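PDB 3OUT: glutamate racemase from Francisella tularensis subsp. tularensis, which belongs to the Asp/Glu/hydantoin racemase family, built round two parallel beta sheets flanked by helices, and holds D-glutamic acid in this model. Local coordinates for residues Val100-Val105 with Ser212-Ser217. Sequence-based numbering, arbitrary orientation.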
ATOM      1  N   VAL B 100       2.979  -1.135 -24.650  1.00  8.89           N
ATOM      2  CA  VAL B 100       3.799  -0.202 -25.432  1.00  8.48           C
ATOM      3  C   VAL B 100       5.125  -0.787 -25.902  1.00  8.41           C
ATOM      4  O   VAL B 100       5.651  -0.322 -26.907  1.00  9.50           O
ATOM      5  CB  VAL B 100       4.082   1.135 -24.700  1.00  9.14           C
ATOM      6  CG1 VAL B 100       2.850   2.015 -24.708  1.00 11.97           C
ATOM      7  CG2 VAL B 100       4.619   0.945 -23.201  1.00  8.71           C
ATOM      8  N   ILE B 101       5.687  -1.792 -25.222  1.00  8.09           N
ATOM      9  CA  ILE B 101       6.922  -2.394 -25.689  1.00  8.32           C
ATOM     10  C   ILE B 101       6.655  -3.188 -26.965  1.00  8.13           C
ATOM     11  O   ILE B 101       7.428  -3.082 -27.920  1.00  8.85           O
ATOM     12  CB  ILE B 101       7.622  -3.227 -24.603  1.00  7.56           C
ATOM     13  CG1 ILE B 101       8.062  -2.312 -23.453  1.00 10.04           C
ATOM     14  CG2 ILE B 101       8.820  -4.006 -25.173  1.00  8.81           C
ATOM     15  CD1 ILE B 101       8.845  -3.011 -22.363  1.00  7.84           C
ATOM     16  N   THR B 102       5.561  -3.950 -26.992  1.00  8.12           N
ATOM     17  CA  THR B 102       5.161  -4.627 -28.257  1.00  8.16           C
ATOM     18  C   THR B 102       5.033  -3.632 -29.397  1.00  9.02           C
ATOM     19  O   THR B 102       5.474  -3.903 -30.526  1.00  9.88           O
ATOM     20  CB  THR B 102       3.848  -5.434 -28.049  1.00  8.86           C
ATOM     21  OG1 THR B 102       4.070  -6.412 -27.022  1.00 10.32           O
ATOM     22  CG2 THR B 102       3.389  -6.109 -29.335  1.00 10.92           C
ATOM     23  N   ALA B 103       4.440  -2.493 -29.124  1.00  8.67           N
ATOM     24  CA  ALA B 103       4.326  -1.418 -30.115  1.00  9.52           C
ATOM     25  C   ALA B 103       5.689  -0.916 -30.586  1.00  9.80           C
ATOM     26  O   ALA B 103       5.936  -0.779 -31.784  1.00 11.34           O
ATOM     27  CB  ALA B 103       3.491  -0.257 -29.548  1.00  9.70           C
ATOM     28  N   GLY B 104       6.588  -0.622 -29.641  1.00  9.67           N
ATOM     29  CA  GLY B 104       7.934  -0.177 -30.013  1.00  9.35           C
ATOM     30  C   GLY B 104       8.674  -1.180 -30.877  1.00  8.84           C
ATOM     31  O   GLY B 104       9.342  -0.799 -31.848  1.00 10.12           O
ATOM     32  N   VAL B 105       8.599  -2.442 -30.485  1.00  8.96           N
ATOM     33  CA  VAL B 105       9.327  -3.499 -31.190  1.00  9.40           C
ATOM     34  C   VAL B 105       8.838  -3.539 -32.631  1.00 10.49           C
ATOM     35  O   VAL B 105       9.640  -3.687 -33.577  1.00 12.08           O
ATOM     36  CB  VAL B 105       9.130  -4.850 -30.496  1.00  9.37           C
ATOM     37  CG1 VAL B 105       9.673  -6.031 -31.384  1.00  8.97           C
ATOM     38  CG2 VAL B 105       9.829  -4.798 -29.137  1.00 10.80           C
ATOM     39  N   SER B 212      -1.776   2.620 -29.415  1.00 10.99           N
ATOM     40  CA  SER B 212      -3.189   2.975 -29.569  1.00 12.14           C
ATOM     41  C   SER B 212      -3.805   2.388 -30.843  1.00 12.05           C
ATOM     42  O   SER B 212      -4.921   1.888 -30.816  1.00 12.31           O
ATOM     43  CB  SER B 212      -3.348   4.485 -29.516  1.00 12.50           C
ATOM     44  OG  SER B 212      -2.788   4.995 -28.308  1.00 14.65           O
ATOM     45  N   LYS B 213      -3.067   2.455 -31.949  1.00 12.51           N
ATOM     46  CA  LYS B 213      -3.514   1.832 -33.215  1.00 13.18           C
ATOM     47  C   LYS B 213      -3.697   0.332 -33.129  1.00 12.42           C
ATOM     48  O   LYS B 213      -4.632  -0.195 -33.735  1.00 12.39           O
ATOM     49  CB  LYS B 213      -2.562   2.193 -34.336  1.00 14.60           C
ATOM     50  CG  LYS B 213      -2.620   3.672 -34.624  1.00 17.51           C
ATOM     51  CD  LYS B 213      -2.002   4.047 -35.923  1.00 24.35           C
ATOM     52  CE  LYS B 213      -0.581   3.691 -36.055  1.00 26.85           C
ATOM     53  NZ  LYS B 213      -0.074   4.125 -37.412  1.00 29.58           N
HETATM   54  N   MSE B 214      -2.824  -0.342 -32.375  1.00 12.46           N
HETATM   55  CA  MSE B 214      -2.966  -1.775 -32.140  1.00 13.15           C
HETATM   56  C   MSE B 214      -4.288  -2.061 -31.426  1.00 13.80           C
HETATM   57  O   MSE B 214      -4.972  -3.029 -31.742  1.00 14.33           O
HETATM   58  CB  MSE B 214      -1.749  -2.358 -31.387  1.00 13.16           C
HETATM   59  CG  MSE B 214      -0.512  -2.402 -32.243  1.00 13.22           C
HETATM   60 SE   MSE B 214       0.979  -2.998 -31.160  1.00 20.75          SE
HETATM   61  CE  MSE B 214       2.010  -3.881 -32.580  1.00 20.30           C
ATOM     62  N   LEU B 215      -4.629  -1.238 -30.436  1.00 13.71           N
ATOM     63  CA  LEU B 215      -5.888  -1.400 -29.745  1.00 13.96           C
ATOM     64  C   LEU B 215      -7.069  -1.122 -30.702  1.00 14.17           C
ATOM     65  O   LEU B 215      -7.980  -1.903 -30.749  1.00 14.31           O
ATOM     66  CB  LEU B 215      -5.955  -0.497 -28.518  1.00 14.82           C
ATOM     67  CG  LEU B 215      -7.284  -0.568 -27.745  1.00 17.39           C
ATOM     68  CD1 LEU B 215      -7.668  -2.004 -27.421  1.00 17.27           C
ATOM     69  CD2 LEU B 215      -7.188   0.233 -26.475  1.00 19.79           C
ATOM     70  N   TYR B 216      -7.006  -0.050 -31.490  1.00 14.95           N
ATOM     71  CA  TYR B 216      -8.016   0.218 -32.517  1.00 14.67           C
ATOM     72  C   TYR B 216      -8.233  -1.024 -33.422  1.00 15.62           C
ATOM     73  O   TYR B 216      -9.374  -1.460 -33.635  1.00 14.79           O
ATOM     74  CB  TYR B 216      -7.662   1.424 -33.403  1.00 15.65           C
ATOM     75  CG  TYR B 216      -8.640   1.524 -34.541  1.00 16.54           C
ATOM     76  CD1 TYR B 216      -9.856   2.172 -34.391  1.00 18.65           C
ATOM     77  CD2 TYR B 216      -8.369   0.914 -35.755  1.00 21.52           C
ATOM     78  CE1 TYR B 216     -10.791   2.206 -35.421  1.00 20.55           C
ATOM     79  CE2 TYR B 216      -9.294   0.940 -36.798  1.00 22.60           C
ATOM     80  CZ  TYR B 216     -10.504   1.585 -36.616  1.00 22.77           C
ATOM     81  OH  TYR B 216     -11.420   1.609 -37.652  1.00 25.16           O
ATOM     82  N   SER B 217      -7.145  -1.605 -33.938  1.00 15.67           N
ATOM     83  CA  SER B 217      -7.301  -2.710 -34.890  1.00 17.69           C
ATOM     84  C   SER B 217      -7.993  -3.882 -34.238  1.00 17.82           C
ATOM     85  O   SER B 217      -8.863  -4.506 -34.846  1.00 18.08           O
ATOM     86  CB  SER B 217      -5.960  -3.154 -35.445  1.00 18.13           C
ATOM     87  OG  SER B 217      -5.429  -2.121 -36.224  1.00 23.14           O
TER
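M214, a selenomethionine, reaches from helix 208-221 to the flank of helix 100-106 and meets it between A103 and T102, a compact example of one long side chain spanning the gap between two helical segments whose backbones stay well apart. The nearest pair of CA atoms, A103 CA and M214 CA, is 7.6 Å apart. Beyond CG the chain runs extended (chi2 175°), which carries SE across that gap to lie 3.8 Å from A103 CA. The selenium also rests 4.1 Å from A103 CB, lying against both the methyl and the backbone carbon that bears it. CE turns to the neighbouring residue, 4.2 Å from T102 CG2 and 4.0 Å from T102 O, the two side chains crossing at a slant. With CG2 anti to the backbone N (chi1, measured to OG1, -60°), T102 presents its methyl to CE, while OG1 hydrogen-bonds OD1 of D99, the last residue of strand 97-99. A103 also touches Q210 and A211, about one turn before M214. No hydrogen bond joins 100-105 to 212-217, and only 113 Å² is buried between them; their association here therefore rests on van der Waals contact, with selenium standing where methionine has sulfur.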